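Local coordinates for protein ChiX (Serratia marcescens, PDB 5OQ1) that is probably a zinc-dependent L-Ala-D-Glu endopeptidase that cleaves cell-wall peptidoglycan, related to the D-alanyl-D-alanine carboxypeptidases of the peptidase MD clan, at residues Arg13-Ser18 with Ala36-Leu41. Residues are numbered along the deposited sequence; the frame is centred on the assembly and turned at random.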
ATOM      1  N   ARG A  13     -14.968   5.730  -0.495  1.00  8.34           N
ATOM      2  CA  ARG A  13     -13.992   4.653  -0.497  1.00  8.90           C
ATOM      3  C   ARG A  13     -13.716   4.266  -1.928  1.00  9.06           C
ATOM      4  O   ARG A  13     -14.630   4.165  -2.747  1.00 12.15           O
ATOM      5  CB  ARG A  13     -14.513   3.420   0.266  1.00 10.26           C
ATOM      6  CG  ARG A  13     -14.667   3.589   1.748  1.00 10.83           C
ATOM      7  CD  ARG A  13     -15.122   2.320   2.425  1.00 11.80           C
ATOM      8  NE  ARG A  13     -15.153   2.493   3.865  1.00 13.38           N
ATOM      9  CZ  ARG A  13     -16.192   2.884   4.589  1.00 13.27           C
ATOM     10  NH1 ARG A  13     -17.367   3.174   4.039  1.00 16.00           N
ATOM     11  NH2 ARG A  13     -16.042   3.011   5.907  1.00 16.98           N
ATOM     12  N   PHE A  14     -12.446   4.010  -2.236  1.00  8.15           N
ATOM     13  CA  PHE A  14     -12.034   3.574  -3.590  1.00  9.17           C
ATOM     14  C   PHE A  14     -11.853   2.072  -3.671  1.00  8.87           C
ATOM     15  O   PHE A  14     -10.783   1.543  -4.054  1.00 10.48           O
ATOM     16  CB  PHE A  14     -10.783   4.349  -4.031  1.00  8.74           C
ATOM     17  CG  PHE A  14     -11.081   5.763  -4.358  1.00 11.74           C
ATOM     18  CD1 PHE A  14     -11.052   6.713  -3.349  1.00 11.23           C
ATOM     19  CD2 PHE A  14     -11.440   6.136  -5.632  1.00 14.35           C
ATOM     20  CE1 PHE A  14     -11.400   8.025  -3.603  1.00 11.03           C
ATOM     21  CE2 PHE A  14     -11.791   7.425  -5.895  1.00 15.57           C
ATOM     22  CZ  PHE A  14     -11.766   8.369  -4.891  1.00 12.83           C
ATOM     23  N   THR A  15     -12.929   1.351  -3.373  1.00  9.48           N
ATOM     24  CA  THR A  15     -12.922  -0.095  -3.330  1.00 11.48           C
ATOM     25  C   THR A  15     -12.568  -0.682  -4.668  1.00  9.79           C
ATOM     26  O   THR A  15     -11.655  -1.503  -4.751  1.00 11.00           O
ATOM     27  CB  THR A  15     -14.283  -0.615  -2.873  1.00 14.62           C
ATOM     28  OG1 THR A  15     -14.592   0.034  -1.648  1.00 15.92           O
ATOM     29  CG2 THR A  15     -14.298  -2.123  -2.687  1.00 17.43           C
ATOM     30  N   ALA A  16     -13.306  -0.295  -5.714  1.00 10.74           N
ATOM     31  CA  ALA A  16     -13.158  -0.947  -7.012  1.00 10.75           C
ATOM     32  C   ALA A  16     -11.774  -0.666  -7.583  1.00 10.82           C
ATOM     33  O   ALA A  16     -11.091  -1.586  -8.088  1.00 11.96           O
ATOM     34  CB  ALA A  16     -14.229  -0.470  -7.977  1.00 12.97           C
ATOM     35  N   ARG A  17     -11.309   0.572  -7.477  1.00 12.49           N
ATOM     36  CA  ARG A  17      -9.978   0.949  -7.956  1.00 12.71           C
ATOM     37  C   ARG A  17      -8.892   0.147  -7.243  1.00 11.01           C
ATOM     38  O   ARG A  17      -7.947  -0.333  -7.844  1.00 12.58           O
ATOM     39  CB  ARG A  17      -9.734   2.435  -7.790  1.00 16.50           C
ATOM     40  CG  ARG A  17      -8.621   2.938  -8.657  1.00 19.48           C
ATOM     41  CD  ARG A  17      -8.510   4.435  -8.548  1.00 20.40           C
ATOM     42  NE  ARG A  17      -9.670   5.149  -9.071  1.00 22.61           N
ATOM     43  CZ  ARG A  17      -9.702   6.460  -9.292  1.00 24.11           C
ATOM     44  NH1 ARG A  17      -8.637   7.225  -9.046  1.00 29.11           N
ATOM     45  NH2 ARG A  17     -10.813   7.020  -9.762  1.00 28.80           N
ATOM     46  N   SER A  18      -9.044  -0.010  -5.941  1.00 10.61           N
ATOM     47  CA  SER A  18      -8.052  -0.714  -5.155  1.00 11.10           C
ATOM     48  C   SER A  18      -8.044  -2.184  -5.524  1.00 10.82           C
ATOM     49  O   SER A  18      -6.979  -2.763  -5.681  1.00  9.82           O
ATOM     50  CB  SER A  18      -8.307  -0.581  -3.666  1.00 11.51           C
ATOM     51  OG  SER A  18      -8.145   0.758  -3.257  1.00 11.89           O
ATOM     52  N   ALA A  36      -8.468  -2.559   5.624  1.00  7.08           N
ATOM     53  CA  ALA A  36      -8.048  -1.187   5.864  1.00  7.14           C
ATOM     54  C   ALA A  36      -8.890  -0.172   5.101  1.00  6.82           C
ATOM     55  O   ALA A  36      -9.119   0.932   5.621  1.00  8.49           O
ATOM     56  CB  ALA A  36      -6.587  -0.990   5.553  1.00  6.78           C
ATOM     57  N   LEU A  37      -9.390  -0.546   3.915  1.00  7.73           N
ATOM     58  CA  LEU A  37     -10.330   0.320   3.203  1.00  7.98           C
ATOM     59  C   LEU A  37     -11.557   0.636   4.034  1.00  7.52           C
ATOM     60  O   LEU A  37     -12.175   1.699   3.902  1.00  9.16           O
ATOM     61  CB  LEU A  37     -10.790  -0.292   1.882  1.00 10.24           C
ATOM     62  CG  LEU A  37      -9.715  -0.405   0.801  1.00 11.63           C
ATOM     63  CD1 LEU A  37     -10.129  -1.338  -0.322  1.00 13.24           C
ATOM     64  CD2 LEU A  37      -9.415   0.966   0.202  1.00 12.22           C
ATOM     65  N   ARG A  38     -11.956  -0.319   4.838  1.00  8.45           N
ATOM     66  CA  ARG A  38     -13.106  -0.101   5.704  1.00  7.52           C
ATOM     67  C   ARG A  38     -12.875   0.841   6.876  1.00  8.63           C
ATOM     68  O   ARG A  38     -13.796   1.517   7.338  1.00 13.45           O
ATOM     69  CB  ARG A  38     -13.616  -1.430   6.258  1.00  8.99           C
ATOM     70  CG  ARG A  38     -13.916  -2.489   5.227  1.00  9.46           C
ATOM     71  CD  ARG A  38     -14.731  -2.026   4.043  1.00 11.73           C
ATOM     72  NE  ARG A  38     -15.914  -1.292   4.422  1.00 11.19           N
ATOM     73  CZ  ARG A  38     -16.791  -0.799   3.553  1.00 13.31           C
ATOM     74  NH1 ARG A  38     -16.612  -0.934   2.243  1.00 15.04           N
ATOM     75  NH2 ARG A  38     -17.821  -0.116   3.997  1.00 14.82           N
ATOM     76  N   TYR A  39     -11.657   0.846   7.388  1.00  8.25           N
ATOM     77  CA  TYR A  39     -11.315   1.536   8.626  1.00  8.00           C
ATOM     78  C   TYR A  39     -10.713   2.926   8.456  1.00  8.15           C
ATOM     79  O   TYR A  39     -10.826   3.772   9.364  1.00 10.88           O
ATOM     80  CB  TYR A  39     -10.308   0.708   9.433  1.00  7.83           C
ATOM     81  CG  TYR A  39     -10.773  -0.677   9.823  1.00  9.14           C
ATOM     82  CD1 TYR A  39     -12.115  -0.989  10.011  1.00  9.59           C
ATOM     83  CD2 TYR A  39      -9.843  -1.700  10.071  1.00  9.32           C
ATOM     84  CE1 TYR A  39     -12.514  -2.240  10.382  1.00 11.51           C
ATOM     85  CE2 TYR A  39     -10.257  -2.929  10.455  1.00 10.99           C
ATOM     86  CZ  TYR A  39     -11.591  -3.188  10.619  1.00 12.89           C
ATOM     87  OH  TYR A  39     -11.976  -4.413  11.018  1.00 14.94           O
ATOM     88  N   SER A  40     -10.093   3.180   7.306  1.00  7.58           N
ATOM     89  CA  SER A  40      -9.355   4.412   7.119  1.00  7.43           C
ATOM     90  C   SER A  40     -10.297   5.616   7.085  1.00  7.96           C
ATOM     91  O   SER A  40     -11.297   5.576   6.392  1.00 10.67           O
ATOM     92  CB  SER A  40      -8.584   4.356   5.828  1.00  7.66           C
ATOM     93  OG  SER A  40      -7.798   5.515   5.705  1.00  7.48           O
ATOM     94  N   LEU A  41      -9.932   6.691   7.790  1.00  9.31           N
ATOM     95  CA  LEU A  41     -10.663   7.943   7.690  1.00 10.24           C
ATOM     96  C   LEU A  41     -10.383   8.622   6.368  1.00  8.42           C
ATOM     97  O   LEU A  41     -11.126   9.494   5.921  1.00  9.52           O
ATOM     98  CB  LEU A  41     -10.278   8.886   8.836  1.00 11.83           C
ATOM     99  CG  LEU A  41     -11.039   8.786  10.157  1.00 14.36           C
ATOM    100  CD1 LEU A  41     -12.445   9.334   9.944  1.00 15.08           C
ATOM    101  CD2 LEU A  41     -11.090   7.398  10.726  1.00 15.79           C
TER
HETATM  102  O   HOH W   1     -14.197  -1.469   0.748  1.00 21.27           O
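Arg13 reaches from the loop before helix 15-21 to the C-terminal end of helix 27-39 and hydrogen-bonds to two of its last carbonyls, joining two N-terminal helices of this LAS-type (peptidase MD clan) fold. Its side chain runs extended from CG to NE and brings the guanidinium edge to the helix end. Arg13 NE donates to Leu37 O at 3.1 Å; the acceptor lies in the guanidinium plane, but the N-H...O angle is a bent 138°. Arg13 NH2 donates to Arg38 O, also at 3.1 Å and straighter at 152°, with that oxygen tilted out of the plane. The carbonyl end of the helix should favour this positive charge.

Arg38, bent at chi2 and chi3, folds back so that its guanidinium lies flat on that of Arg13, planes 16° apart and centres 3.9 Å apart. Arg13 NH1 and Arg38 NH2, both donors, are close without bonding; the bonds of Arg13 to the carbonyls probably offset the like-charge cost. Arg38 NH1 donates to a water that also hydrogen-bonds Thr15 OG1, bridging the two segments.

On the buried side, the Leu37 methyls pack against Ser18, while Phe44 of strand 44-48 touches Leu37 and Ser45 touches Ser18. The Ser18 hydroxyl is satisfied within its own segment: Ser18 OG donates to O of Phe14, the N-cap residue, at 2.9 Å, while Ser18 N reaches the same carbonyl from the opposite face of its plane. Leu37 CD2 lies 3.7 Å from Ser18 OG.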